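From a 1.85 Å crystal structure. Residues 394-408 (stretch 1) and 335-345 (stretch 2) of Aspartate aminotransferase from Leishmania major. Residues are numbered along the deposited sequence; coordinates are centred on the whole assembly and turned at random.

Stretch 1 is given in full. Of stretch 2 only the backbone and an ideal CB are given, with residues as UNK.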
# COMPACT_ATOMS: atom_id res chain seq x y z
N ASN B 394 -2.13 -9.46 -24.58
CA ASN B 394 -2.79 -10.25 -23.55
C ASN B 394 -3.68 -11.26 -24.21
O ASN B 394 -4.78 -10.95 -24.60
CB ASN B 394 -3.60 -9.34 -22.62
CG ASN B 394 -4.40 -10.11 -21.63
OD1 ASN B 394 -4.05 -11.25 -21.31
ND2 ASN B 394 -5.53 -9.53 -21.18
N MET B 395 -3.21 -12.50 -24.29
CA MET B 395 -3.96 -13.55 -24.92
C MET B 395 -5.14 -13.95 -24.07
O MET B 395 -6.14 -14.43 -24.58
CB MET B 395 -3.08 -14.78 -25.22
CG MET B 395 -1.79 -14.46 -25.95
SD MET B 395 -2.04 -13.83 -27.64
CE MET B 395 -2.57 -15.28 -28.55
N ALA B 396 -5.07 -13.67 -22.77
CA ALA B 396 -6.19 -13.96 -21.89
C ALA B 396 -7.33 -12.96 -22.07
O ALA B 396 -8.42 -13.15 -21.54
CB ALA B 396 -5.71 -13.94 -20.43
N GLY B 397 -7.09 -11.90 -22.83
CA GLY B 397 -8.15 -10.93 -23.14
C GLY B 397 -8.95 -11.25 -24.38
O GLY B 397 -9.89 -10.53 -24.71
N LEU B 398 -8.54 -12.31 -25.08
CA LEU B 398 -9.16 -12.72 -26.32
C LEU B 398 -10.44 -13.52 -26.13
O LEU B 398 -10.63 -14.22 -25.14
CB LEU B 398 -8.19 -13.56 -27.15
CG LEU B 398 -7.00 -12.88 -27.76
CD1 LEU B 398 -6.01 -13.93 -28.31
CD2 LEU B 398 -7.41 -11.84 -28.80
N THR B 399 -11.30 -13.44 -27.13
CA THR B 399 -12.40 -14.37 -27.36
C THR B 399 -12.13 -15.08 -28.69
O THR B 399 -11.26 -14.65 -29.47
CB THR B 399 -13.73 -13.61 -27.43
OG1 THR B 399 -13.79 -12.83 -28.63
CG2 THR B 399 -13.95 -12.72 -26.15
N HIS B 400 -12.84 -16.17 -28.94
CA HIS B 400 -12.77 -16.84 -30.24
C HIS B 400 -12.78 -15.80 -31.33
O HIS B 400 -11.90 -15.77 -32.19
CB HIS B 400 -13.94 -17.81 -30.41
CG HIS B 400 -14.01 -18.44 -31.79
ND1 HIS B 400 -13.19 -19.46 -32.17
CD2 HIS B 400 -14.81 -18.15 -32.90
CE1 HIS B 400 -13.46 -19.79 -33.44
NE2 HIS B 400 -14.46 -19.00 -33.89
N GLU B 401 -13.76 -14.93 -31.28
CA GLU B 401 -13.96 -13.89 -32.27
C GLU B 401 -12.74 -12.96 -32.40
O GLU B 401 -12.26 -12.71 -33.52
CB GLU B 401 -15.24 -13.13 -31.93
CG GLU B 401 -15.72 -12.02 -32.85
CD GLU B 401 -17.06 -11.43 -32.39
OE1 GLU B 401 -17.10 -10.58 -31.47
OE2 GLU B 401 -18.10 -11.79 -32.96
N THR B 402 -12.22 -12.44 -31.29
CA THR B 402 -11.11 -11.48 -31.39
C THR B 402 -9.76 -12.17 -31.64
O THR B 402 -8.87 -11.54 -32.18
CB THR B 402 -11.06 -10.49 -30.19
OG1 THR B 402 -10.97 -11.21 -28.95
CG2 THR B 402 -12.35 -9.61 -30.17
N ALA B 403 -9.63 -13.47 -31.33
CA ALA B 403 -8.46 -14.25 -31.75
C ALA B 403 -8.32 -14.28 -33.29
O ALA B 403 -7.21 -14.09 -33.85
CB ALA B 403 -8.55 -15.67 -31.21
N LEU B 404 -9.42 -14.57 -33.95
CA LEU B 404 -9.45 -14.55 -35.41
C LEU B 404 -9.12 -13.13 -35.90
O LEU B 404 -8.35 -12.98 -36.81
CB LEU B 404 -10.81 -15.02 -35.94
CG LEU B 404 -11.21 -16.49 -35.63
CD1 LEU B 404 -12.58 -16.80 -36.21
CD2 LEU B 404 -10.19 -17.53 -36.08
N MET B 405 -9.68 -12.10 -35.26
CA MET B 405 -9.40 -10.73 -35.67
C MET B 405 -7.94 -10.35 -35.46
O MET B 405 -7.38 -9.62 -36.28
CB MET B 405 -10.24 -9.73 -34.90
CG MET B 405 -11.70 -9.70 -35.33
SD MET B 405 -12.77 -9.00 -34.07
CE MET B 405 -12.00 -7.37 -33.89
N LEU B 406 -7.34 -10.85 -34.39
CA LEU B 406 -5.93 -10.63 -34.12
C LEU B 406 -5.09 -11.33 -35.16
O LEU B 406 -4.18 -10.71 -35.73
CB LEU B 406 -5.53 -11.10 -32.72
CG LEU B 406 -4.04 -11.18 -32.42
CD1 LEU B 406 -3.41 -9.79 -32.52
CD2 LEU B 406 -3.77 -11.80 -31.03
N ALA B 407 -5.37 -12.60 -35.45
CA ALA B 407 -4.58 -13.31 -36.47
C ALA B 407 -4.68 -12.65 -37.85
O ALA B 407 -3.69 -12.55 -38.60
CB ALA B 407 -4.97 -14.80 -36.56
N GLN B 408 -5.88 -12.20 -38.18
CA GLN B 408 -6.13 -11.44 -39.40
C GLN B 408 -5.44 -10.07 -39.48
O GLN B 408 -4.98 -9.69 -40.55
CB GLN B 408 -7.64 -11.30 -39.62
CG GLN B 408 -8.27 -12.63 -40.03
CD GLN B 408 -9.74 -12.73 -39.73
OE1 GLN B 408 -10.41 -11.72 -39.47
NE2 GLN B 408 -10.27 -13.98 -39.71
N UNK B 335 -6.43 -23.15 -19.33
CA UNK B 335 -6.81 -23.89 -20.51
C UNK B 335 -7.49 -22.96 -21.53
O UNK B 335 -7.25 -23.10 -22.73
CB UNK B 335 -7.73 -25.05 -20.13
N UNK B 336 -8.32 -22.00 -21.07
CA UNK B 336 -8.98 -21.09 -22.02
C UNK B 336 -7.96 -20.24 -22.75
O UNK B 336 -8.09 -19.95 -23.95
CB UNK B 336 -9.99 -20.19 -21.30
N UNK B 337 -6.93 -19.84 -22.03
CA UNK B 337 -5.82 -19.09 -22.65
C UNK B 337 -5.18 -19.92 -23.73
O UNK B 337 -4.89 -19.42 -24.84
CB UNK B 337 -4.77 -18.69 -21.61
N UNK B 338 -4.91 -21.20 -23.44
CA UNK B 338 -4.36 -22.07 -24.46
C UNK B 338 -5.23 -22.18 -25.70
O UNK B 338 -4.69 -22.22 -26.80
CB UNK B 338 -4.13 -23.46 -23.87
N UNK B 339 -6.56 -22.26 -25.53
CA UNK B 339 -7.49 -22.34 -26.64
C UNK B 339 -7.44 -21.06 -27.48
O UNK B 339 -7.52 -21.13 -28.71
CB UNK B 339 -8.91 -22.59 -26.13
N UNK B 340 -7.23 -19.91 -26.84
CA UNK B 340 -7.06 -18.66 -27.59
C UNK B 340 -5.75 -18.65 -28.40
O UNK B 340 -5.70 -18.20 -29.54
CB UNK B 340 -7.09 -17.47 -26.63
N UNK B 341 -4.68 -19.17 -27.82
CA UNK B 341 -3.40 -19.19 -28.54
C UNK B 341 -3.52 -20.12 -29.76
O UNK B 341 -3.11 -19.79 -30.88
CB UNK B 341 -2.26 -19.65 -27.62
N UNK B 342 -4.18 -21.25 -29.56
CA UNK B 342 -4.36 -22.23 -30.62
C UNK B 342 -5.25 -21.64 -31.72
O UNK B 342 -4.98 -21.80 -32.91
CB UNK B 342 -4.96 -23.52 -30.07
N UNK B 343 -6.27 -20.87 -31.33
CA UNK B 343 -7.11 -20.24 -32.32
C UNK B 343 -6.37 -19.22 -33.19
O UNK B 343 -6.58 -19.15 -34.42
CB UNK B 343 -8.29 -19.56 -31.62
N UNK B 344 -5.54 -18.39 -32.56
CA UNK B 344 -4.74 -17.41 -33.29
C UNK B 344 -3.78 -18.13 -34.22
O UNK B 344 -3.69 -17.80 -35.43
CB UNK B 344 -3.98 -16.50 -32.33
N UNK B 345 -3.08 -19.12 -33.67
CA UNK B 345 -2.06 -19.86 -34.39
C UNK B 345 -2.64 -20.61 -35.59
O UNK B 345 -2.08 -20.52 -36.66
CB UNK B 345 -1.36 -20.84 -33.45

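Stretch 2 is one continuous helix, every residue at helical phi/psi, and it runs beside helix 400-408 at 39° with the axes 8.3 Å apart at their closest. The helical backbone disfavours proline and glycine throughout; beyond that, each position's outlook on stretch 1 decides.

Position 335 has nothing of stretch 1 near its CB, and any helix-tolerant residue would do. It is Glu 335, which pairs with position 338.

At 336 the CB points sideways and has no neighbour within 5.5 Å, yet the 3-10 segment and the residue after it leave the O atoms of Ala 396 and Leu 398 within reach of a long chain. A long donor, lysine or arginine, could use them. Arg 336 does: NH1 and NH2 both donate to O of Leu 398, each at 2.9 Å, a forked grip. NH2 also lies 2.9 Å from O of Ala 396.

At 337 the CB sits 4.9 Å from CA of Ala 396, beside a methyl and offering no polar partner, which suits a medium aliphatic such as valine, leucine or isoleucine. Ile 337 places CG1 3.7 Å from CB of Ala 396.

Positions 338 and 339 do not meet stretch 1, so it sets no demand. NH1 of Arg 338 forms a salt bridge with OE1 of Glu 335 at 3.0 Å; Thr 339 returns its OG1 to O of Arg 336 at 2.9 Å.

The CA-to-CB bond at 340 points toward stretch 1, with its CB 3.8 Å from O of Met 395 and 4.1 Å from CD1 of Leu 398. The way onward runs past Leu 398 to the start of the helix, favouring an apolar chain of moderate length; leucine or methionine would suit. Met 340 carries SD to 3.4 Å from C of Thr 399 and 3.9 Å from CB of Leu 398.

At 341 the CB is 4.5 Å from CE of Met 395, so a long chain with an apolar stem fits, whether or not it ends in a charge. Arg 341 lays one guanidinium face over Met 395, NH1 to CG 3.9 Å, while its NH groups bond elsewhere in the structure.

Position 342 points away, and a polar residue is comfortable there: Arg 342.

The CB of 343 lies 3.9 Å from CB of Ala 403 and 4.9 Å from ND1 of His 400. Alanine or valine would answer the methyl of Ala 403; threonine would add a hydroxyl on the polar side. Thr 343 puts CG2 3.6 Å from CB of Ala 403, while OG1 donates to O of Thr 339 and accepts from a water that also bonds ND1 of His 400.

At 344 the CB lies among CE of Met 395, O of Ala 403 and CB of Ala 407, all within 4.7 Å, which favours a compact branched aliphatic, valine or isoleucine. Val 344 sets CG2 3.7 Å from CE of Met 395, CD1 of Leu 398 and CB of Ala 403 alike.

Position 345 points away, leaving size open; it is Tyr 345.

Stretch 2, residues 335-345: ERIRTMRRTVY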
# COMPACT_ATOMS: atom_id res chain seq x y z
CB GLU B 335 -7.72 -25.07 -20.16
CG GLU B 335 -8.46 -25.74 -21.30
CD GLU B 335 -7.58 -26.45 -22.29
OE1 GLU B 335 -6.40 -26.77 -21.99
OE2 GLU B 335 -8.09 -26.71 -23.40
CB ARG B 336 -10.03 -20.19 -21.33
CG ARG B 336 -11.03 -19.55 -22.30
CD ARG B 336 -11.83 -18.42 -21.66
NE ARG B 336 -11.03 -17.18 -21.65
CZ ARG B 336 -10.76 -16.44 -22.72
NH1 ARG B 336 -11.24 -16.75 -23.93
NH2 ARG B 336 -10.00 -15.35 -22.58
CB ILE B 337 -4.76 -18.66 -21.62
CG1 ILE B 337 -5.39 -17.67 -20.62
CG2 ILE B 337 -3.56 -18.01 -22.33
CD1 ILE B 337 -4.55 -17.38 -19.39
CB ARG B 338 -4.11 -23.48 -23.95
CG ARG B 338 -2.93 -23.65 -23.02
CD ARG B 338 -2.85 -25.14 -22.65
NE ARG B 338 -2.37 -25.13 -21.31
CZ ARG B 338 -3.00 -25.48 -20.20
NH1 ARG B 338 -4.17 -26.12 -20.15
NH2 ARG B 338 -2.34 -25.26 -19.09
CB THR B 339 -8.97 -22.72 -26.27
OG1 THR B 339 -9.68 -21.63 -25.64
CG2 THR B 339 -8.98 -23.94 -25.34
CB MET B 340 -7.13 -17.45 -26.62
CG MET B 340 -8.52 -17.26 -25.97
SD MET B 340 -9.87 -17.03 -27.15
CE MET B 340 -10.63 -18.67 -27.39
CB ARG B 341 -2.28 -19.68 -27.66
CG ARG B 341 -1.95 -18.86 -26.45
CD ARG B 341 -0.91 -19.61 -25.64
NE ARG B 341 -0.47 -18.83 -24.50
CZ ARG B 341 0.32 -17.77 -24.55
NH1 ARG B 341 0.82 -17.35 -25.71
NH2 ARG B 341 0.63 -17.12 -23.43
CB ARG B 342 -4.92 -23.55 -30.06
CG ARG B 342 -5.41 -24.54 -31.11
CD ARG B 342 -4.27 -25.03 -32.02
NE ARG B 342 -3.13 -25.60 -31.29
CZ ARG B 342 -2.06 -26.16 -31.89
NH1 ARG B 342 -1.98 -26.22 -33.22
NH2 ARG B 342 -1.07 -26.67 -31.16
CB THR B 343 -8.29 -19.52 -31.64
OG1 THR B 343 -9.05 -20.47 -30.87
CG2 THR B 343 -9.16 -18.89 -32.64
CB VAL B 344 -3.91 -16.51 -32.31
CG1 VAL B 344 -3.01 -15.56 -33.08
CG2 VAL B 344 -4.87 -15.76 -31.37
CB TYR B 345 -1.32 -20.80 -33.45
CG TYR B 345 -0.35 -21.73 -34.13
CD1 TYR B 345 0.86 -21.27 -34.63
CD2 TYR B 345 -0.63 -23.10 -34.24
CE1 TYR B 345 1.76 -22.13 -35.25
CE2 TYR B 345 0.25 -23.96 -34.87
CZ TYR B 345 1.45 -23.48 -35.35
OH TYR B 345 2.32 -24.35 -35.97
O HOH W 1 -11.74 -20.62 -30.38
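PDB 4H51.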